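Local coordinates for protein transcriptional regulator, LacI family (Arthrobacter sp., PDB 4RKQ) that probably regulates transcription as a LacI-family repressor or activator, its periplasmic-binding-protein-like core likely sensing a sugar or related small effector, at residues V18-P23 with V48-Y53; H66-V71 with T87-R92; G76-Y81 with L94-E99. All coordinates share one frame; numbering follows the deposited sequence.

Interaction 1 of 3, residues V18-P23 with V48-Y53; sequences VGLAIP and VVVDDY
Strands 17-22 and 47-52, joined by helix 29-43, form the first beta-alpha-beta unit of the N-terminal subdomain in a periplasmic-binding-protein-like fold. Segments 18-22 and 48-52 run parallel, their axes 22° apart, in a one-to-one register from Val18 beside Val48 to Ile22 beside Asp52. Five backbone hydrogen bonds join them, all close to straight, the two shortest, Leu20 N to Val49 O and Asp51 N to Leu20 O, at 2.9 Å. On the face turned to helix 29-43, Leu20 and Val50 lie side by side with CD2 3.9 Å from CG2. Ile22 crosses Val50 obliquely, its CG1 4.1 Å from Val50 CG1. The other face carries Gly19, Ala21, Val49 and Asp51 and is covered by helix 60-67; there the Asp51 carboxylate bonds His66 and pairs with Arg58. At the outer strand, Val50 meets Val50 of the second subunit. Beyond the last bridge Tyr53 N donates to Ile22 O, and chi1 of 66° sets CG in the crowded position between backbone N and carbonyl carbon, swinging the ring over Pro23. Its hydroxyl bonds Tyr77 O, which helps fix the ring. Pro23 CA sits over one ring face in a CH-pi contact, 3.7 Å from the centroid.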
ATOM      1  N   VAL A  18     -18.134  11.450   2.252  1.00 11.70           N
ATOM      2  CA  VAL A  18     -17.181  11.798   1.230  1.00 13.09           C
ATOM      3  C   VAL A  18     -16.686  10.536   0.501  1.00 12.90           C
ATOM      4  O   VAL A  18     -16.392   9.500   1.107  1.00 14.76           O
ATOM      5  CB  VAL A  18     -15.954  12.531   1.792  1.00 16.92           C
ATOM      6  CG1 VAL A  18     -15.055  12.932   0.649  1.00 17.23           C
ATOM      7  CG2 VAL A  18     -16.404  13.797   2.475  1.00 26.69           C
ATOM      8  N   GLY A  19     -16.679  10.612  -0.808  1.00 13.34           N
ATOM      9  CA  GLY A  19     -16.145   9.503  -1.639  1.00 13.35           C
ATOM     10  C   GLY A  19     -14.726   9.797  -2.073  1.00 12.04           C
ATOM     11  O   GLY A  19     -14.395  10.920  -2.410  1.00 13.81           O
ATOM     12  N   LEU A  20     -13.870   8.776  -2.037  1.00  8.97           N
ATOM     13  CA  LEU A  20     -12.514   8.890  -2.472  1.00 11.07           C
ATOM     14  C   LEU A  20     -12.343   7.936  -3.645  1.00 15.78           C
ATOM     15  O   LEU A  20     -12.544   6.725  -3.517  1.00 16.99           O
ATOM     16  CB  LEU A  20     -11.616   8.452  -1.311  1.00 14.14           C
ATOM     17  CG  LEU A  20     -10.182   8.763  -1.036  1.00 39.05           C
ATOM     18  CD1 LEU A  20      -9.800  10.178  -1.431  1.00 43.17           C
ATOM     19  CD2 LEU A  20     -10.031   8.515   0.480  1.00 24.98           C
ATOM     20  N   ALA A  21     -11.969   8.481  -4.786  1.00 14.65           N
ATOM     21  CA  ALA A  21     -11.759   7.674  -5.999  1.00 17.01           C
ATOM     22  C   ALA A  21     -10.224   7.523  -6.279  1.00 12.60           C
ATOM     23  O   ALA A  21      -9.487   8.517  -6.398  1.00 16.48           O
ATOM     24  CB  ALA A  21     -12.472   8.321  -7.173  1.00 14.47           C
ATOM     25  N   ILE A  22      -9.737   6.299  -6.318  1.00 13.93           N
ATOM     26  CA  ILE A  22      -8.335   6.073  -6.637  1.00 13.06           C
ATOM     27  C   ILE A  22      -8.217   5.030  -7.754  1.00 10.70           C
ATOM     28  O   ILE A  22      -9.007   4.112  -7.773  1.00 14.17           O
ATOM     29  CB  ILE A  22      -7.503   5.646  -5.433  1.00 23.00           C
ATOM     30  CG1 ILE A  22      -8.208   4.550  -4.714  1.00 16.38           C
ATOM     31  CG2 ILE A  22      -7.324   6.847  -4.475  1.00 27.34           C
ATOM     32  CD1 ILE A  22      -7.307   3.780  -3.797  1.00 22.61           C
ATOM     33  N   PRO A  23      -7.243   5.212  -8.651  1.00 14.07           N
ATOM     34  CA  PRO A  23      -7.138   4.337  -9.810  1.00 15.49           C
ATOM     35  C   PRO A  23      -6.609   2.952  -9.515  1.00 13.74           C
ATOM     36  O   PRO A  23      -6.778   2.099 -10.319  1.00 17.69           O
ATOM     37  CB  PRO A  23      -6.161   5.065 -10.730  1.00 21.63           C
ATOM     38  CG  PRO A  23      -5.416   5.982  -9.874  1.00 20.55           C
ATOM     39  CD  PRO A  23      -6.300   6.334  -8.723  1.00 12.44           C
ATOM     40  N   VAL A  48     -16.393   8.090   5.166  1.00 19.92           N
ATOM     41  CA  VAL A  48     -15.635   8.041   3.916  1.00 14.73           C
ATOM     42  C   VAL A  48     -15.767   6.632   3.315  1.00 18.77           C
ATOM     43  O   VAL A  48     -15.688   5.613   4.022  1.00 15.38           O
ATOM     44  CB  VAL A  48     -14.126   8.317   4.105  1.00 17.87           C
ATOM     45  CG1 VAL A  48     -13.383   8.319   2.770  1.00 27.25           C
ATOM     46  CG2 VAL A  48     -13.877   9.639   4.810  1.00 30.97           C
ATOM     47  N   VAL A  49     -15.987   6.582   2.018  1.00 15.96           N
ATOM     48  CA  VAL A  49     -15.938   5.320   1.267  1.00 14.09           C
ATOM     49  C   VAL A  49     -14.942   5.452   0.086  1.00 14.72           C
ATOM     50  O   VAL A  49     -14.891   6.484  -0.608  1.00 23.90           O
ATOM     51  CB  VAL A  49     -17.298   4.904   0.715  1.00 31.23           C
ATOM     52  CG1 VAL A  49     -18.160   4.352   1.852  1.00 31.18           C
ATOM     53  CG2 VAL A  49     -17.986   6.068   0.021  1.00 20.77           C
ATOM     54  N   VAL A  50     -14.160   4.395  -0.127  1.00 12.52           N
ATOM     55  CA  VAL A  50     -13.135   4.384  -1.159  1.00 14.85           C
ATOM     56  C   VAL A  50     -13.607   3.495  -2.310  1.00 12.46           C
ATOM     57  O   VAL A  50     -14.116   2.402  -2.045  1.00 12.48           O
ATOM     58  CB  VAL A  50     -11.802   3.854  -0.580  1.00 17.73           C
ATOM     59  CG1 VAL A  50     -10.778   3.706  -1.687  1.00 19.39           C
ATOM     60  CG2 VAL A  50     -11.294   4.826   0.479  1.00 22.89           C
ATOM     61  N   ASP A  51     -13.506   3.990  -3.541  1.00 12.99           N
ATOM     62  CA  ASP A  51     -13.725   3.160  -4.745  1.00 13.73           C
ATOM     63  C   ASP A  51     -12.364   3.062  -5.484  1.00 15.43           C
ATOM     64  O   ASP A  51     -11.866   4.086  -6.022  1.00 12.81           O
ATOM     65  CB  ASP A  51     -14.746   3.809  -5.643  1.00 11.73           C
ATOM     66  CG  ASP A  51     -15.104   2.960  -6.883  1.00 22.63           C
ATOM     67  OD1 ASP A  51     -14.338   2.059  -7.291  1.00 18.51           O
ATOM     68  OD2 ASP A  51     -16.165   3.239  -7.468  1.00 18.69           O
ATOM     69  N   ASP A  52     -11.797   1.846  -5.482  1.00 12.84           N
ATOM     70  CA  ASP A  52     -10.591   1.508  -6.223  1.00 11.06           C
ATOM     71  C   ASP A  52     -11.115   1.093  -7.592  1.00 14.40           C
ATOM     72  O   ASP A  52     -11.718  -0.008  -7.716  1.00 12.52           O
ATOM     73  CB  ASP A  52      -9.842   0.355  -5.566  1.00 14.53           C
ATOM     74  CG  ASP A  52      -8.813  -0.295  -6.473  1.00 21.53           C
ATOM     75  OD1 ASP A  52      -8.472   0.255  -7.543  1.00 19.81           O
ATOM     76  OD2 ASP A  52      -8.387  -1.418  -6.126  1.00 16.00           O
ATOM     77  N   TYR A  53     -10.937   1.967  -8.573  1.00 15.04           N
ATOM     78  CA  TYR A  53     -11.530   1.735  -9.901  1.00 11.41           C
ATOM     79  C   TYR A  53     -10.581   1.095 -10.924  1.00 11.06           C
ATOM     80  O   TYR A  53     -10.893   1.027 -12.102  1.00 17.74           O
ATOM     81  CB  TYR A  53     -12.197   2.994 -10.473  1.00 12.87           C
ATOM     82  CG  TYR A  53     -11.289   4.125 -10.807  1.00 10.38           C
ATOM     83  CD1 TYR A  53     -10.671   4.209 -12.027  1.00 17.90           C
ATOM     84  CD2 TYR A  53     -11.088   5.187  -9.877  1.00 16.01           C
ATOM     85  CE1 TYR A  53      -9.844   5.287 -12.335  1.00 16.17           C
ATOM     86  CE2 TYR A  53     -10.264   6.261 -10.179  1.00 14.97           C
ATOM     87  CZ  TYR A  53      -9.635   6.286 -11.388  1.00 16.67           C
ATOM     88  OH  TYR A  53      -8.829   7.329 -11.719  1.00 15.80           O
TER

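Interaction 2 of 3, residues H66-V71 with T87-R92; sequences HLAPQV and TVLGRR
The backbones come closest at Ala68, in the 3-10 segment 68-70, and Leu89, at the end of helix 82-89, CA to CA 6.2 Å; Gly90 then leaves the helix with positive phi (70°) inside a type II' turn from Leu89 to Arg92. The methyl group of Ala68 points at this turn and is the focus of the contact. Ala68 CB meets Leu89 CD2 at 3.8 Å and also lies over one face of the Arg92 guanidinium, toward the rim of that flat group. Arg92 reaches this position by a bend at chi3 (-75°), which folds its tip back onto the carbonyls ending helix 82-89. There Arg92 NE donates almost straight to Leu89 O at 2.8 Å, and NH2 makes a longer, more bent bond of 3.3 Å to Val88 O. Both carbonyls lie near the guanidinium plane, which fixes the rotation of the group, but receive their donors from above their own planes. Leu89 O also accepts from Arg92 N, so two donors grip it, and the positive charge at this helix end would probably be favourable. A water bridges the two segments, accepting from Arg92 NH1 and donating to Val71 O at 2.8 Å. Val88 and Leu89 pack on Val64 of helix 60-67, while Leu67 and Val71 rest on Val49 of strand 47-52.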
ATOM      1  N   HIS A  66     -20.706   5.866  -9.536  1.00 16.84           N
ATOM      2  CA  HIS A  66     -20.996   4.931  -8.450  1.00 15.22           C
ATOM      3  C   HIS A  66     -21.120   5.634  -7.085  1.00 17.87           C
ATOM      4  O   HIS A  66     -22.069   5.437  -6.343  1.00 14.98           O
ATOM      5  CB  HIS A  66     -19.879   3.891  -8.447  1.00 12.02           C
ATOM      6  CG  HIS A  66     -19.815   3.028  -7.240  1.00 13.15           C
ATOM      7  ND1 HIS A  66     -18.620   2.667  -6.662  1.00 19.24           N
ATOM      8  CD2 HIS A  66     -20.778   2.371  -6.552  1.00 21.91           C
ATOM      9  CE1 HIS A  66     -18.850   1.846  -5.649  1.00 18.37           C
ATOM     10  NE2 HIS A  66     -20.151   1.664  -5.552  1.00 18.23           N
ATOM     11  N   LEU A  67     -20.180   6.486  -6.783  1.00 11.49           N
ATOM     12  CA  LEU A  67     -20.120   7.109  -5.445  1.00 16.19           C
ATOM     13  C   LEU A  67     -21.193   8.185  -5.242  1.00 13.42           C
ATOM     14  O   LEU A  67     -21.741   8.299  -4.142  1.00 13.52           O
ATOM     15  CB  LEU A  67     -18.758   7.725  -5.237  1.00 13.71           C
ATOM     16  CG  LEU A  67     -17.518   6.845  -5.098  1.00 18.88           C
ATOM     17  CD1 LEU A  67     -16.244   7.663  -5.150  1.00 19.16           C
ATOM     18  CD2 LEU A  67     -17.596   6.065  -3.819  1.00 24.81           C
ATOM     19  N   ALA A  68     -21.498   8.943  -6.318  1.00 15.47           N
ATOM     20  CA  ALA A  68     -22.330  10.148  -6.265  1.00 11.72           C
ATOM     21  C   ALA A  68     -23.560  10.039  -5.358  1.00 17.21           C
ATOM     22  O   ALA A  68     -23.708  10.863  -4.417  1.00 13.77           O
ATOM     23  CB  ALA A  68     -22.741  10.635  -7.640  1.00 17.02           C
ATOM     24  N   PRO A  69     -24.413   9.035  -5.583  1.00 13.20           N
ATOM     25  CA  PRO A  69     -25.636   8.990  -4.749  1.00 14.84           C
ATOM     26  C   PRO A  69     -25.442   8.694  -3.256  1.00 19.08           C
ATOM     27  O   PRO A  69     -26.362   8.909  -2.498  1.00 17.35           O
ATOM     28  CB  PRO A  69     -26.459   7.836  -5.345  1.00 25.22           C
ATOM     29  CG  PRO A  69     -25.605   7.158  -6.355  1.00 29.17           C
ATOM     30  CD  PRO A  69     -24.331   7.896  -6.536  1.00 14.34           C
ATOM     31  N   GLN A  70     -24.281   8.214  -2.845  1.00 13.43           N
ATOM     32  CA  GLN A  70     -24.040   7.942  -1.442  1.00 13.95           C
ATOM     33  C   GLN A  70     -23.069   8.907  -0.790  1.00 15.56           C
ATOM     34  O   GLN A  70     -22.664   8.698   0.336  1.00 17.32           O
ATOM     35  CB  GLN A  70     -23.662   6.479  -1.213  1.00 24.21           C
ATOM     36  CG  GLN A  70     -22.410   6.016  -1.843  1.00 30.61           C
ATOM     37  CD  GLN A  70     -22.114   4.555  -1.495  1.00127.52           C
ATOM     38  OE1 GLN A  70     -21.788   4.202  -0.358  1.00 36.33           O
ATOM     39  NE2 GLN A  70     -22.240   3.698  -2.479  1.00 39.82           N
ATOM     40  N   VAL A  71     -22.706   9.979  -1.483  1.00 12.16           N
ATOM     41  CA  VAL A  71     -21.781  10.951  -0.940  1.00 14.51           C
ATOM     42  C   VAL A  71     -22.240  12.355  -1.220  1.00 17.70           C
ATOM     43  O   VAL A  71     -23.089  12.579  -2.056  1.00 15.82           O
ATOM     44  CB  VAL A  71     -20.330  10.814  -1.503  1.00 16.34           C
ATOM     45  CG1 VAL A  71     -19.841   9.405  -1.239  1.00 17.25           C
ATOM     46  CG2 VAL A  71     -20.255  11.194  -2.982  1.00 17.75           C
ATOM     47  N   THR A  87     -19.696  17.323 -13.773  1.00 15.38           N
ATOM     48  CA  THR A  87     -21.041  17.383 -14.390  1.00 15.96           C
ATOM     49  C   THR A  87     -22.018  16.369 -13.781  1.00 15.28           C
ATOM     50  O   THR A  87     -23.170  16.705 -13.453  1.00 16.96           O
ATOM     51  CB  THR A  87     -20.947  17.259 -15.940  1.00 21.87           C
ATOM     52  OG1 THR A  87     -20.159  18.348 -16.405  1.00 20.29           O
ATOM     53  CG2 THR A  87     -22.306  17.304 -16.601  1.00 24.61           C
ATOM     54  N   VAL A  88     -21.544  15.157 -13.584  1.00 14.38           N
ATOM     55  CA  VAL A  88     -22.343  14.106 -12.965  1.00 13.45           C
ATOM     56  C   VAL A  88     -22.695  14.552 -11.557  1.00 16.43           C
ATOM     57  O   VAL A  88     -23.857  14.482 -11.121  1.00 14.70           O
ATOM     58  CB  VAL A  88     -21.539  12.779 -12.941  1.00 15.38           C
ATOM     59  CG1 VAL A  88     -22.106  11.770 -11.957  1.00 19.59           C
ATOM     60  CG2 VAL A  88     -21.455  12.161 -14.339  1.00 21.29           C
ATOM     61  N   LEU A  89     -21.694  15.056 -10.837  1.00 12.54           N
ATOM     62  CA  LEU A  89     -21.939  15.439  -9.447  1.00 14.07           C
ATOM     63  C   LEU A  89     -22.846  16.642  -9.258  1.00 17.23           C
ATOM     64  O   LEU A  89     -23.370  16.818  -8.149  1.00 17.58           O
ATOM     65  CB  LEU A  89     -20.601  15.672  -8.714  1.00 18.22           C
ATOM     66  CG  LEU A  89     -19.906  14.367  -8.284  1.00 15.63           C
ATOM     67  CD1 LEU A  89     -18.409  14.619  -8.052  1.00 18.86           C
ATOM     68  CD2 LEU A  89     -20.500  13.705  -7.043  1.00 17.14           C
ATOM     69  N   GLY A  90     -23.016  17.482 -10.292  1.00 18.00           N
ATOM     70  CA  GLY A  90     -23.871  18.666 -10.149  1.00 14.31           C
ATOM     71  C   GLY A  90     -23.178  19.662  -9.228  1.00 19.19           C
ATOM     72  O   GLY A  90     -22.047  19.997  -9.453  1.00 16.74           O
ATOM     73  N   ARG A  91     -23.837  20.075  -8.165  1.00 15.66           N
ATOM     74  CA  ARG A  91     -23.273  21.016  -7.169  1.00 14.53           C
ATOM     75  C   ARG A  91     -22.538  20.322  -6.016  1.00 13.17           C
ATOM     76  O   ARG A  91     -21.983  20.980  -5.104  1.00 20.07           O
ATOM     77  CB  ARG A  91     -24.401  21.909  -6.612  1.00 15.59           C
ATOM     78  CG  ARG A  91     -24.894  22.894  -7.655  1.00 16.87           C
ATOM     79  CD  ARG A  91     -26.168  23.558  -7.230  1.00 19.89           C
ATOM     80  NE  ARG A  91     -26.027  24.225  -5.925  1.00 25.97           N
ATOM     81  CZ  ARG A  91     -25.662  25.485  -5.734  1.00 25.32           C
ATOM     82  NH1 ARG A  91     -25.382  26.265  -6.753  1.00 22.17           N
ATOM     83  NH2 ARG A  91     -25.613  25.973  -4.491  1.00 27.98           N
ATOM     84  N   ARG A  92     -22.575  18.985  -6.005  1.00 16.40           N
ATOM     85  CA  ARG A  92     -21.782  18.222  -5.045  1.00 11.58           C
ATOM     86  C   ARG A  92     -20.299  18.352  -5.481  1.00 12.83           C
ATOM     87  O   ARG A  92     -19.939  18.048  -6.601  1.00 14.88           O
ATOM     88  CB  ARG A  92     -22.233  16.742  -4.993  1.00 15.76           C
ATOM     89  CG  ARG A  92     -23.705  16.534  -4.657  1.00 19.54           C
ATOM     90  CD  ARG A  92     -24.185  15.113  -4.889  1.00 15.70           C
ATOM     91  NE  ARG A  92     -24.344  14.873  -6.319  1.00 12.88           N
ATOM     92  CZ  ARG A  92     -25.040  13.886  -6.846  1.00 15.81           C
ATOM     93  NH1 ARG A  92     -25.628  12.977  -6.063  1.00 15.75           N
ATOM     94  NH2 ARG A  92     -25.090  13.766  -8.171  1.00 14.09           N
TER
HETATM   95  O   HOH W   1     -25.641  12.643  -3.166  1.00 18.02           O

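Interaction 3 of 3, residues G76-Y81 with L94-E99; sequences GYLGGY and LIVLDE
The loop that leaves strand 73-76 and leads into helix 82-89 lies beside strand 94-97 and the turn after it, at the C-terminal ends of the parallel strands. Gly76 and Val96 form one parallel bridge: Gly76 N donates to Ile95 O at 2.9 Å, and Leu97 N returns a bond to Gly76 O. Past it, Tyr77 turns its ring across Leu97, whose CB stands over one face in a CH-pi contact, 3.8 Å from the centroid; Asp98 CB approaches obliquely. The Tyr77 hydroxyl bonds Tyr29, and Phe30 and Phe33 meet the ring edge-to-face. An alanine in place of Tyr77 removes the ring and hydroxyl, and with them the CH-pi contact and the bond to Tyr29, and would probably loosen the packing between the strand end and helix 29-43. Leu78 meets Leu94 tip to tip, Leu78 CD1 3.8 Å from Leu94 CD2, and crosses Val96 at about a right angle. Glu99 has CG in the crowded position (chi1 65°) and an extended chain beyond, which carries the carboxylate to the glycine turn. Gly80 N donates to Glu99 OE2 at 2.8 Å from above the carboxylate plane, while OE1 accepts from Ala82 N, just after the N-cap residue Tyr81. One carboxylate thus ties the turn to the start of helix 82-89, whose dipole would probably favour the charged form of Glu99.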
ATOM      1  N   GLY A  76     -10.606  12.831  -5.527  1.00 14.36           N
ATOM      2  CA  GLY A  76     -10.081  11.756  -6.353  1.00 28.62           C
ATOM      3  C   GLY A  76      -8.982  12.066  -7.344  1.00 13.81           C
ATOM      4  O   GLY A  76      -8.764  13.220  -7.720  1.00 15.49           O
ATOM      5  N   TYR A  77      -8.314  10.999  -7.743  1.00 12.42           N
ATOM      6  CA  TYR A  77      -7.451  10.978  -8.903  1.00 13.36           C
ATOM      7  C   TYR A  77      -8.287  10.328  -9.993  1.00 22.82           C
ATOM      8  O   TYR A  77      -8.589   9.149  -9.929  1.00 17.08           O
ATOM      9  CB  TYR A  77      -6.204  10.162  -8.621  1.00 14.04           C
ATOM     10  CG  TYR A  77      -5.149  10.865  -7.824  1.00 16.08           C
ATOM     11  CD1 TYR A  77      -5.235  10.971  -6.410  1.00 16.30           C
ATOM     12  CD2 TYR A  77      -4.060  11.416  -8.449  1.00 17.23           C
ATOM     13  CE1 TYR A  77      -4.247  11.606  -5.686  1.00 18.29           C
ATOM     14  CE2 TYR A  77      -3.084  12.055  -7.732  1.00 19.73           C
ATOM     15  CZ  TYR A  77      -3.162  12.132  -6.375  1.00 18.20           C
ATOM     16  OH  TYR A  77      -2.174  12.799  -5.713  1.00 18.23           O
ATOM     17  N   LEU A  78      -8.703  11.103 -10.984  1.00 14.96           N
ATOM     18  CA  LEU A  78      -9.715  10.607 -11.926  1.00 16.40           C
ATOM     19  C   LEU A  78      -9.210  10.240 -13.315  1.00 21.48           C
ATOM     20  O   LEU A  78     -10.009   9.821 -14.171  1.00 19.05           O
ATOM     21  CB  LEU A  78     -10.838  11.622 -12.057  1.00 19.38           C
ATOM     22  CG  LEU A  78     -11.623  11.904 -10.755  1.00 18.92           C
ATOM     23  CD1 LEU A  78     -12.810  12.687 -11.168  1.00 21.24           C
ATOM     24  CD2 LEU A  78     -12.035  10.638 -10.018  1.00 21.26           C
ATOM     25  N   GLY A  79      -7.912  10.388 -13.549  1.00 20.57           N
ATOM     26  CA  GLY A  79      -7.310   9.974 -14.836  1.00 25.58           C
ATOM     27  C   GLY A  79      -7.817  10.711 -16.049  1.00 26.88           C
ATOM     28  O   GLY A  79      -7.906  10.140 -17.123  1.00 25.28           O
ATOM     29  N   GLY A  80      -8.196  11.976 -15.874  1.00 16.76           N
ATOM     30  CA  GLY A  80      -8.599  12.847 -16.981  1.00 23.70           C
ATOM     31  C   GLY A  80     -10.088  13.110 -17.084  1.00 22.88           C
ATOM     32  O   GLY A  80     -10.499  13.810 -17.980  1.00 19.21           O
ATOM     33  N   TYR A  81     -10.902  12.589 -16.155  1.00 16.35           N
ATOM     34  CA  TYR A  81     -12.356  12.740 -16.234  1.00 18.67           C
ATOM     35  C   TYR A  81     -12.946  13.804 -15.305  1.00 17.60           C
ATOM     36  O   TYR A  81     -14.153  13.793 -15.049  1.00 16.97           O
ATOM     37  CB  TYR A  81     -13.042  11.378 -15.978  1.00 19.83           C
ATOM     38  CG  TYR A  81     -12.907  10.416 -17.114  1.00 20.22           C
ATOM     39  CD1 TYR A  81     -13.736  10.512 -18.222  1.00 30.93           C
ATOM     40  CD2 TYR A  81     -11.929   9.446 -17.108  1.00 18.11           C
ATOM     41  CE1 TYR A  81     -13.618   9.630 -19.286  1.00 29.97           C
ATOM     42  CE2 TYR A  81     -11.776   8.556 -18.179  1.00 27.37           C
ATOM     43  CZ  TYR A  81     -12.634   8.660 -19.256  1.00 31.26           C
ATOM     44  OH  TYR A  81     -12.522   7.821 -20.310  1.00 34.20           O
ATOM     45  N   LEU A  94     -16.504  18.205  -6.460  1.00 14.12           N
ATOM     46  CA  LEU A  94     -15.381  17.364  -6.760  1.00 13.22           C
ATOM     47  C   LEU A  94     -14.084  18.124  -6.511  1.00 11.66           C
ATOM     48  O   LEU A  94     -13.918  19.248  -6.994  1.00 17.16           O
ATOM     49  CB  LEU A  94     -15.435  16.939  -8.213  1.00 14.58           C
ATOM     50  CG  LEU A  94     -14.267  16.149  -8.760  1.00 15.58           C
ATOM     51  CD1 LEU A  94     -14.146  14.791  -8.069  1.00 15.97           C
ATOM     52  CD2 LEU A  94     -14.471  15.975 -10.263  1.00 18.83           C
ATOM     53  N   ILE A  95     -13.185  17.477  -5.752  1.00 13.59           N
ATOM     54  CA  ILE A  95     -11.811  17.895  -5.658  1.00 14.05           C
ATOM     55  C   ILE A  95     -10.965  16.852  -6.372  1.00 14.44           C
ATOM     56  O   ILE A  95     -10.844  15.725  -5.902  1.00 16.99           O
ATOM     57  CB  ILE A  95     -11.365  18.002  -4.190  1.00 12.43           C
ATOM     58  CG1 ILE A  95     -12.250  19.065  -3.506  1.00 21.43           C
ATOM     59  CG2 ILE A  95      -9.894  18.397  -4.123  1.00 21.79           C
ATOM     60  CD1 ILE A  95     -12.079  19.134  -2.051  1.00 35.94           C
ATOM     61  N   VAL A  96     -10.360  17.238  -7.475  1.00 11.98           N
ATOM     62  CA  VAL A  96      -9.367  16.387  -8.192  1.00 14.93           C
ATOM     63  C   VAL A  96      -7.931  16.747  -7.938  1.00 20.61           C
ATOM     64  O   VAL A  96      -7.597  17.900  -7.694  1.00 17.52           O
ATOM     65  CB  VAL A  96      -9.586  16.427  -9.731  1.00 18.11           C
ATOM     66  CG1 VAL A  96     -10.894  15.774 -10.113  1.00 30.19           C
ATOM     67  CG2 VAL A  96      -9.541  17.855 -10.266  1.00 22.78           C
ATOM     68  N   LEU A  97      -7.054  15.757  -8.035  1.00 13.84           N
ATOM     69  CA  LEU A  97      -5.656  15.995  -7.909  1.00 15.89           C
ATOM     70  C   LEU A  97      -4.917  15.619  -9.169  1.00 16.77           C
ATOM     71  O   LEU A  97      -5.271  14.655  -9.860  1.00 16.39           O
ATOM     72  CB  LEU A  97      -5.075  15.138  -6.790  1.00 21.31           C
ATOM     73  CG  LEU A  97      -5.561  15.544  -5.416  1.00 20.34           C
ATOM     74  CD1 LEU A  97      -6.866  14.863  -5.014  1.00 22.64           C
ATOM     75  CD2 LEU A  97      -4.454  15.260  -4.425  1.00 24.61           C
ATOM     76  N   ASP A  98      -3.882  16.400  -9.452  1.00 16.92           N
ATOM     77  CA  ASP A  98      -2.874  16.045 -10.452  1.00 14.91           C
ATOM     78  C   ASP A  98      -3.395  15.949 -11.884  1.00 24.04           C
ATOM     79  O   ASP A  98      -2.837  15.223 -12.692  1.00 20.09           O
ATOM     80  CB  ASP A  98      -2.150  14.759 -10.016  1.00 18.23           C
ATOM     81  CG  ASP A  98      -0.755  14.633 -10.632  1.00 35.88           C
ATOM     82  OD1 ASP A  98      -0.102  15.668 -10.803  1.00 23.19           O
ATOM     83  OD2 ASP A  98      -0.339  13.518 -11.007  1.00 30.44           O
ATOM     84  N   GLU A  99      -4.417  16.731 -12.228  1.00 13.34           N
ATOM     85  CA  GLU A  99      -4.884  16.794 -13.607  1.00 15.25           C
ATOM     86  C   GLU A  99      -5.513  18.132 -13.887  1.00 19.05           C
ATOM     87  O   GLU A  99      -5.720  18.912 -12.986  1.00 17.65           O
ATOM     88  CB  GLU A  99      -5.833  15.639 -13.942  1.00 27.27           C
ATOM     89  CG  GLU A  99      -7.176  15.610 -13.205  1.00 23.22           C
ATOM     90  CD  GLU A  99      -8.145  14.535 -13.798  1.00 26.45           C
ATOM     91  OE1 GLU A  99      -8.993  14.865 -14.627  1.00 29.14           O
ATOM     92  OE2 GLU A  99      -8.024  13.366 -13.485  1.00 27.19           O
TER
HETATM   93  O   HOH W   2      -5.528  11.891 -11.851  1.00 32.83           O

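Overall arrangement
From the N terminus, interaction 1 closes first, bringing strand 47-52 back beside strand 17-22 over helix 29-43. Only then does interaction 2 open, so the two are in series, yet they touch through Asp51 and His66 and through Val71 packed on Gly19; both also reach the second subunit. Interactions 2 and 3 cross: 76-81 falls between 66-71 and 87-92, and 94-99 follows both, with Leu89 packing on Leu94. Interaction 3 meets interaction 1 at the strand ends, where Tyr53 and Ala21 bond Tyr77. Together they tie four neighbouring parallel strands to helices 29-43, 60-67 and 82-89 within the N-terminal subdomain, interactions 2 and 3 lying toward opposite ends of the strands.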